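Local coordinates for protein 401aa long hypothetical glucose-1-phosphate thymidylyltransferase (Sulfolobus tokodaii, PDB 2GGQ) that acts as a bifunctional nucleotidyltransferase and acetyltransferase in the synthesis of UDP-N-acetylglucosamine and UDP-N-acetylgalactosamine, at residues I95-L100 / G159-N164; N117-V122 / V197-Y202. One frame throughout, in Å; residues are numbered along the deposited sequence.

In the fold
Interactions 1 and 2 join four strands of one mixed sheet in the nucleotidyltransferase domain, ordered 93-97, 155-163, 117-123 and 197-201, the last being outermost within the chain; their centres lie about 11 Å apart. Strands 155-163 and 117-123 bridge the two contacts: K162 N probably bonds to A118 O (2.8 Å), N164 N probably bonds to N117 OD1 (2.8 Å), and Y161 CD2 packs against I119 CG2 (3.3 Å). Interaction 1 is the nearer to the active site: its D99 touches the bound thymidine triphosphate and the Y97 side chain lies about 5 Å from it, whereas in interaction 2 the side chain of V122 is about 13 Å from it.

Interaction 1. Residues I95-L100 / G159-N164; sequences IIYGDL and GIYKLN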
ATOM      1  N   ILE A  95      -2.962   6.172 -17.849  1.00 26.83           N
ATOM      2  CA  ILE A  95      -1.860   5.462 -17.211  1.00 26.38           C
ATOM      3  C   ILE A  95      -1.866   5.829 -15.739  1.00 26.18           C
ATOM      4  O   ILE A  95      -2.045   7.008 -15.372  1.00 25.98           O
ATOM      5  CB  ILE A  95      -0.508   5.776 -17.888  1.00 27.56           C
ATOM      6  CG1 ILE A  95      -0.497   5.180 -19.316  1.00 30.55           C
ATOM      7  CG2 ILE A  95       0.649   5.168 -17.103  1.00 24.99           C
ATOM      8  CD1 ILE A  95      -0.548   6.201 -20.369  1.00 35.55           C
ATOM      9  N   ILE A  96      -1.767   4.811 -14.904  1.00 26.60           N
ATOM     10  CA  ILE A  96      -1.810   4.973 -13.440  1.00 28.34           C
ATOM     11  C   ILE A  96      -0.739   4.071 -12.784  1.00 28.23           C
ATOM     12  O   ILE A  96      -0.523   2.923 -13.206  1.00 29.45           O
ATOM     13  CB  ILE A  96      -3.217   4.687 -12.902  1.00 28.60           C
ATOM     14  CG1 ILE A  96      -3.351   4.975 -11.412  1.00 32.53           C
ATOM     15  CG2 ILE A  96      -3.582   3.223 -13.103  1.00 29.88           C
ATOM     16  CD1 ILE A  96      -4.802   5.307 -11.015  1.00 34.54           C
ATOM     17  N   TYR A  97      -0.050   4.601 -11.779  1.00 27.62           N
ATOM     18  CA  TYR A  97       0.955   3.812 -11.046  1.00 27.85           C
ATOM     19  C   TYR A  97       0.268   2.835 -10.117  1.00 26.72           C
ATOM     20  O   TYR A  97      -0.717   3.182  -9.482  1.00 27.01           O
ATOM     21  CB  TYR A  97       1.898   4.713 -10.253  1.00 29.30           C
ATOM     22  CG  TYR A  97       2.807   5.579 -11.074  1.00 31.31           C
ATOM     23  CD1 TYR A  97       3.097   5.268 -12.403  1.00 32.35           C
ATOM     24  CD2 TYR A  97       3.429   6.690 -10.502  1.00 33.79           C
ATOM     25  CE1 TYR A  97       3.949   6.072 -13.162  1.00 35.41           C
ATOM     26  CE2 TYR A  97       4.291   7.508 -11.258  1.00 34.35           C
ATOM     27  CZ  TYR A  97       4.540   7.185 -12.579  1.00 33.36           C
ATOM     28  OH  TYR A  97       5.394   7.957 -13.320  1.00 35.02           O
ATOM     29  N   GLY A  98       0.798   1.620 -10.040  1.00 26.38           N
ATOM     30  CA  GLY A  98       0.138   0.524  -9.339  1.00 26.87           C
ATOM     31  C   GLY A  98       0.145   0.484  -7.810  1.00 27.47           C
ATOM     32  O   GLY A  98      -0.433  -0.433  -7.217  1.00 26.36           O
ATOM     33  N   ASP A  99       0.769   1.476  -7.189  1.00 27.34           N
ATOM     34  CA  ASP A  99       0.784   1.572  -5.723  1.00 28.50           C
ATOM     35  C   ASP A  99       0.061   2.810  -5.162  1.00 28.49           C
ATOM     36  O   ASP A  99       0.245   3.186  -3.986  1.00 28.04           O
ATOM     37  CB  ASP A  99       2.223   1.515  -5.221  1.00 28.88           C
ATOM     38  CG  ASP A  99       3.084   2.681  -5.710  1.00 31.20           C
ATOM     39  OD1 ASP A  99       2.635   3.555  -6.486  1.00 30.30           O
ATOM     40  OD2 ASP A  99       4.244   2.721  -5.272  1.00 32.70           O
ATOM     41  N   LEU A 100      -0.796   3.411  -5.990  1.00 27.96           N
ATOM     42  CA  LEU A 100      -1.509   4.613  -5.607  1.00 28.31           C
ATOM     43  C   LEU A 100      -2.859   4.273  -5.057  1.00 28.43           C
ATOM     44  O   LEU A 100      -3.618   3.535  -5.674  1.00 29.72           O
ATOM     45  CB  LEU A 100      -1.713   5.554  -6.824  1.00 28.18           C
ATOM     46  CG  LEU A 100      -0.548   5.847  -7.763  1.00 29.57           C
ATOM     47  CD1 LEU A 100      -1.028   6.757  -8.923  1.00 28.88           C
ATOM     48  CD2 LEU A 100       0.538   6.513  -7.003  1.00 30.36           C
ATOM     49  N   GLY A 159       1.001  10.580 -10.516  1.00 29.99           N
ATOM     50  CA  GLY A 159       1.152   9.286 -11.190  1.00 28.06           C
ATOM     51  C   GLY A 159      -0.143   8.798 -11.825  1.00 28.51           C
ATOM     52  O   GLY A 159      -0.378   7.595 -11.894  1.00 27.83           O
ATOM     53  N   ILE A 160      -0.977   9.753 -12.267  1.00 27.03           N
ATOM     54  CA  ILE A 160      -2.217   9.506 -13.017  1.00 26.83           C
ATOM     55  C   ILE A 160      -2.177  10.404 -14.266  1.00 25.86           C
ATOM     56  O   ILE A 160      -2.168  11.630 -14.150  1.00 24.90           O
ATOM     57  CB  ILE A 160      -3.438   9.887 -12.182  1.00 26.53           C
ATOM     58  CG1 ILE A 160      -3.526   8.990 -10.917  1.00 28.38           C
ATOM     59  CG2 ILE A 160      -4.704   9.820 -13.039  1.00 28.70           C
ATOM     60  CD1 ILE A 160      -4.379   9.572  -9.779  1.00 29.76           C
ATOM     61  N   TYR A 161      -2.070   9.774 -15.429  1.00 25.69           N
ATOM     62  CA  TYR A 161      -1.846  10.465 -16.702  1.00 26.74           C
ATOM     63  C   TYR A 161      -2.902  10.048 -17.703  1.00 26.74           C
ATOM     64  O   TYR A 161      -3.393   8.914 -17.667  1.00 26.60           O
ATOM     65  CB  TYR A 161      -0.510  10.081 -17.331  1.00 26.63           C
ATOM     66  CG  TYR A 161       0.752  10.049 -16.460  1.00 28.77           C
ATOM     67  CD1 TYR A 161       1.308   8.846 -16.062  1.00 31.79           C
ATOM     68  CD2 TYR A 161       1.418  11.222 -16.105  1.00 30.52           C
ATOM     69  CE1 TYR A 161       2.499   8.791 -15.274  1.00 32.48           C
ATOM     70  CE2 TYR A 161       2.602  11.187 -15.343  1.00 32.36           C
ATOM     71  CZ  TYR A 161       3.141   9.974 -14.942  1.00 31.59           C
ATOM     72  OH  TYR A 161       4.312   9.955 -14.218  1.00 30.60           O
ATOM     73  N   LYS A 162      -3.198  10.948 -18.629  1.00 26.46           N
ATOM     74  CA  LYS A 162      -3.884  10.584 -19.852  1.00 26.86           C
ATOM     75  C   LYS A 162      -2.978  11.060 -20.964  1.00 27.50           C
ATOM     76  O   LYS A 162      -2.832  12.267 -21.186  1.00 27.25           O
ATOM     77  CB  LYS A 162      -5.235  11.274 -19.911  1.00 26.21           C
ATOM     78  CG  LYS A 162      -6.236  10.618 -20.803  1.00 26.49           C
ATOM     79  CD  LYS A 162      -5.933  10.880 -22.256  1.00 26.85           C
ATOM     80  CE  LYS A 162      -6.291  12.312 -22.656  1.00 25.67           C
ATOM     81  NZ  LYS A 162      -6.072  12.482 -24.155  1.00 27.26           N
ATOM     82  N   LEU A 163      -2.300  10.124 -21.603  1.00 28.38           N
ATOM     83  CA  LEU A 163      -1.327  10.465 -22.621  1.00 29.49           C
ATOM     84  C   LEU A 163      -1.719   9.922 -23.976  1.00 29.88           C
ATOM     85  O   LEU A 163      -2.310   8.863 -24.091  1.00 30.29           O
ATOM     86  CB  LEU A 163       0.056   9.916 -22.268  1.00 29.07           C
ATOM     87  CG  LEU A 163       0.617  10.254 -20.875  1.00 30.71           C
ATOM     88  CD1 LEU A 163       2.028   9.704 -20.762  1.00 28.59           C
ATOM     89  CD2 LEU A 163       0.581  11.760 -20.505  1.00 30.04           C
ATOM     90  N   ASN A 164      -1.332  10.668 -24.993  1.00 30.64           N
ATOM     91  CA  ASN A 164      -1.526  10.316 -26.376  1.00 31.41           C
ATOM     92  C   ASN A 164      -0.342   9.456 -26.834  1.00 32.22           C
ATOM     93  O   ASN A 164       0.707   9.449 -26.177  1.00 31.01           O
ATOM     94  CB  ASN A 164      -1.636  11.629 -27.175  1.00 31.64           C
ATOM     95  CG  ASN A 164      -2.828  12.469 -26.725  1.00 32.63           C
ATOM     96  OD1 ASN A 164      -3.779  11.927 -26.146  1.00 33.90           O
ATOM     97  ND2 ASN A 164      -2.764  13.793 -26.927  1.00 34.76           N
TER
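At the probable N-acetylglucosamine 1-phosphate site of the nucleotidyltransferase domain, Y97 and Y161 meet across adjoining strands. The edge of the Y161 ring is turned toward the face of Y97, an offset edge-to-face pair with centroids 5.6 Å apart and planes at 78°. Y97 OH lies at the edge of the Y161 ring, near its plane, and the two OH atoms are modelled 2.4 Å apart, a hydrogen bond whose exact length is doubtful. Y161 OH also bonds to N157 ND2, so the tyrosine pair is tied to another residue of the probable sugar-phosphate site. With CG of Y97 anti to its carbonyl carbon (chi1 -67°), the ring leans over G159, whose CA sits 3.9 Å from the ring centroid in a CH-pi contact. G159 has no side chain, and this lets the Y97 ring lie close over its backbone.

Along the backbone, strand 93-97 pairs antiparallel with strand 155-163, the reversed strand in the 3-2-1-4-6-5-7 order of this GT-A-type sheet. I95 and Y161 form a hydrogen-bonded pair, I95 N to Y161 O (2.8 Å) and Y161 N to I95 O (2.8 Å), and Y97 N continues the ladder to G159 O (3.0 Å). I95 CG2 reaches the edge of the Y161 ring, 3.9 Å from CD1. Side chains of the non-hydrogen-bonded pair I96 and I160 lie alongside each other on the other face, I96 CD1 3.9 Å from I160 CG1, and both touch I108 of helix 106-111. Beyond Y97 the chain makes a type I turn that brings L100 CD1 back against I160 CG1 and G159 O. D99, within this turn, touches the bound thymidine triphosphate and makes a salt bridge to K23 through OD2.

Interaction 2. Residues N117-V122 / V197-Y202; sequences NAIIGV and VKVIEY
I119 settles between V197 and V199 on one face of a parallel strand pair. From CB its branches part: CG1 stands between the backbone N and the carbonyl carbon (chi1 67°), which sends it toward the neighbouring strand, 3.7 Å from K198 O and 3.8 Å from V199 CG2. CD1 continues past the same methyl, V199 CG2 (4.0 Å), while CG2 turns to V197 CG1 (3.9 Å). Cutting I119 back to alanine removes CG1, CG2 and CD1, which would probably leave a gap beside the V197 and V199 methyls on this face. L133 closes on I119 and V199 from strand 131-135. I120, on the other face, brings CG2 to 3.4 Å from Y202 CB, and Y202 OH is hydrogen-bonded to S103 OG. I119 gives its N to K198 O (2.9 Å) and takes I200 N on its O; G121 likewise gives its N to I200 O and takes Y202 N on its O (2.9 Å). Parallel pairing of strands 117-123 and 197-201 completes one edge of the mixed, Rossmann-like sheet characteristic of GT-A nucleotidyltransferases.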
ATOM      1  N   ASN A 117      -2.825  15.796 -23.876  1.00 29.52           N
ATOM      2  CA  ASN A 117      -2.133  15.082 -22.814  1.00 29.50           C
ATOM      3  C   ASN A 117      -2.470  15.780 -21.499  1.00 29.41           C
ATOM      4  O   ASN A 117      -2.547  17.025 -21.444  1.00 29.27           O
ATOM      5  CB  ASN A 117      -0.634  15.118 -23.053  1.00 29.10           C
ATOM      6  CG  ASN A 117      -0.241  14.358 -24.271  1.00 30.91           C
ATOM      7  OD1 ASN A 117      -0.158  13.131 -24.257  1.00 33.86           O
ATOM      8  ND2 ASN A 117       0.002  15.076 -25.353  1.00 31.19           N
ATOM      9  N   ALA A 118      -2.728  14.988 -20.454  1.00 28.84           N
ATOM     10  CA  ALA A 118      -3.059  15.530 -19.158  1.00 28.24           C
ATOM     11  C   ALA A 118      -2.383  14.740 -18.043  1.00 28.97           C
ATOM     12  O   ALA A 118      -2.250  13.515 -18.132  1.00 27.34           O
ATOM     13  CB  ALA A 118      -4.550  15.516 -18.957  1.00 28.34           C
ATOM     14  N   ILE A 119      -1.979  15.446 -16.984  1.00 28.74           N
ATOM     15  CA  ILE A 119      -1.479  14.781 -15.780  1.00 29.04           C
ATOM     16  C   ILE A 119      -2.191  15.337 -14.559  1.00 28.64           C
ATOM     17  O   ILE A 119      -2.666  16.465 -14.567  1.00 28.24           O
ATOM     18  CB  ILE A 119       0.015  14.926 -15.626  1.00 29.07           C
ATOM     19  CG1 ILE A 119       0.397  16.390 -15.356  1.00 31.32           C
ATOM     20  CG2 ILE A 119       0.747  14.393 -16.863  1.00 32.22           C
ATOM     21  CD1 ILE A 119       1.831  16.530 -14.880  1.00 37.04           C
ATOM     22  N   ILE A 120      -2.268  14.521 -13.521  1.00 28.58           N
ATOM     23  CA  ILE A 120      -2.802  14.935 -12.227  1.00 29.50           C
ATOM     24  C   ILE A 120      -1.635  15.248 -11.289  1.00 29.83           C
ATOM     25  O   ILE A 120      -0.683  14.483 -11.196  1.00 29.86           O
ATOM     26  CB  ILE A 120      -3.716  13.824 -11.634  1.00 29.53           C
ATOM     27  CG1 ILE A 120      -4.907  13.596 -12.577  1.00 29.83           C
ATOM     28  CG2 ILE A 120      -4.133  14.161 -10.184  1.00 29.91           C
ATOM     29  CD1 ILE A 120      -5.993  12.762 -12.016  1.00 32.89           C
ATOM     30  N   GLY A 121      -1.711  16.402 -10.631  1.00 30.93           N
ATOM     31  CA  GLY A 121      -0.747  16.766  -9.595  1.00 31.78           C
ATOM     32  C   GLY A 121      -1.484  16.838  -8.271  1.00 32.69           C
ATOM     33  O   GLY A 121      -2.675  17.103  -8.223  1.00 32.93           O
ATOM     34  N   VAL A 122      -0.772  16.590  -7.185  1.00 33.88           N
ATOM     35  CA  VAL A 122      -1.402  16.631  -5.877  1.00 34.99           C
ATOM     36  C   VAL A 122      -0.408  17.299  -4.913  1.00 35.72           C
ATOM     37  O   VAL A 122       0.802  17.105  -5.023  1.00 35.42           O
ATOM     38  CB  VAL A 122      -1.803  15.193  -5.424  1.00 35.19           C
ATOM     39  CG1 VAL A 122      -0.556  14.324  -5.237  1.00 34.61           C
ATOM     40  CG2 VAL A 122      -2.709  15.209  -4.163  1.00 35.27           C
ATOM     41  N   VAL A 197       0.505  19.989 -22.135  1.00 38.59           N
ATOM     42  CA  VAL A 197       0.143  19.002 -21.109  1.00 36.48           C
ATOM     43  C   VAL A 197      -0.639  19.696 -19.988  1.00 36.21           C
ATOM     44  O   VAL A 197      -0.067  20.416 -19.175  1.00 36.53           O
ATOM     45  CB  VAL A 197       1.401  18.281 -20.560  1.00 36.47           C
ATOM     46  CG1 VAL A 197       1.030  17.212 -19.521  1.00 35.58           C
ATOM     47  CG2 VAL A 197       2.198  17.675 -21.697  1.00 34.79           C
ATOM     48  N   LYS A 198      -1.954  19.501 -19.951  1.00 35.65           N
ATOM     49  CA  LYS A 198      -2.752  20.060 -18.878  1.00 36.15           C
ATOM     50  C   LYS A 198      -2.313  19.447 -17.547  1.00 35.85           C
ATOM     51  O   LYS A 198      -1.843  18.315 -17.504  1.00 35.48           O
ATOM     52  CB  LYS A 198      -4.229  19.767 -19.100  1.00 36.48           C
ATOM     53  CG  LYS A 198      -4.848  20.525 -20.272  1.00 38.89           C
ATOM     54  CD  LYS A 198      -6.380  20.466 -20.226  1.00 45.59           C
ATOM     55  CE  LYS A 198      -6.957  20.556 -18.796  1.00 47.25           C
ATOM     56  NZ  LYS A 198      -8.398  20.989 -18.779  1.00 46.45           N
ATOM     57  N   VAL A 199      -2.440  20.220 -16.482  1.00 36.00           N
ATOM     58  CA  VAL A 199      -2.265  19.733 -15.128  1.00 35.21           C
ATOM     59  C   VAL A 199      -3.572  19.957 -14.408  1.00 35.76           C
ATOM     60  O   VAL A 199      -4.114  21.072 -14.414  1.00 35.44           O
ATOM     61  CB  VAL A 199      -1.092  20.453 -14.416  1.00 35.65           C
ATOM     62  CG1 VAL A 199      -1.021  20.073 -12.948  1.00 33.66           C
ATOM     63  CG2 VAL A 199       0.207  20.128 -15.101  1.00 34.12           C
ATOM     64  N   ILE A 200      -4.103  18.885 -13.815  1.00 36.31           N
ATOM     65  CA  ILE A 200      -5.354  18.932 -13.042  1.00 37.15           C
ATOM     66  C   ILE A 200      -4.996  18.667 -11.584  1.00 37.81           C
ATOM     67  O   ILE A 200      -4.380  17.654 -11.306  1.00 36.93           O
ATOM     68  CB  ILE A 200      -6.383  17.817 -13.476  1.00 36.69           C
ATOM     69  CG1 ILE A 200      -6.505  17.674 -15.000  1.00 37.43           C
ATOM     70  CG2 ILE A 200      -7.741  18.011 -12.755  1.00 36.39           C
ATOM     71  CD1 ILE A 200      -6.829  18.904 -15.723  1.00 39.05           C
ATOM     72  N   GLU A 201      -5.369  19.572 -10.676  1.00 39.23           N
ATOM     73  CA  GLU A 201      -5.059  19.402  -9.255  1.00 41.10           C
ATOM     74  C   GLU A 201      -6.073  18.459  -8.624  1.00 40.49           C
ATOM     75  O   GLU A 201      -7.274  18.713  -8.635  1.00 40.54           O
ATOM     76  CB  GLU A 201      -5.021  20.742  -8.494  1.00 41.92           C
ATOM     77  CG  GLU A 201      -4.370  20.661  -7.090  1.00 46.86           C
ATOM     78  CD  GLU A 201      -4.966  21.645  -6.038  1.00 53.15           C
ATOM     79  OE1 GLU A 201      -5.756  22.568  -6.390  1.00 54.81           O
ATOM     80  OE2 GLU A 201      -4.643  21.480  -4.836  1.00 54.89           O
ATOM     81  N   TYR A 202      -5.561  17.348  -8.102  1.00 40.93           N
ATOM     82  CA  TYR A 202      -6.370  16.385  -7.378  1.00 40.70           C
ATOM     83  C   TYR A 202      -6.622  17.006  -6.013  1.00 40.84           C
ATOM     84  O   TYR A 202      -5.670  17.425  -5.357  1.00 41.24           O
ATOM     85  CB  TYR A 202      -5.572  15.080  -7.190  1.00 40.91           C
ATOM     86  CG  TYR A 202      -6.407  13.986  -6.597  1.00 40.91           C
ATOM     87  CD1 TYR A 202      -7.085  13.093  -7.418  1.00 42.70           C
ATOM     88  CD2 TYR A 202      -6.555  13.852  -5.218  1.00 38.60           C
ATOM     89  CE1 TYR A 202      -7.875  12.082  -6.888  1.00 41.64           C
ATOM     90  CE2 TYR A 202      -7.359  12.848  -4.681  1.00 38.08           C
ATOM     91  CZ  TYR A 202      -8.017  11.971  -5.523  1.00 40.56           C
ATOM     92  OH  TYR A 202      -8.824  10.960  -5.032  1.00 42.02           O
TER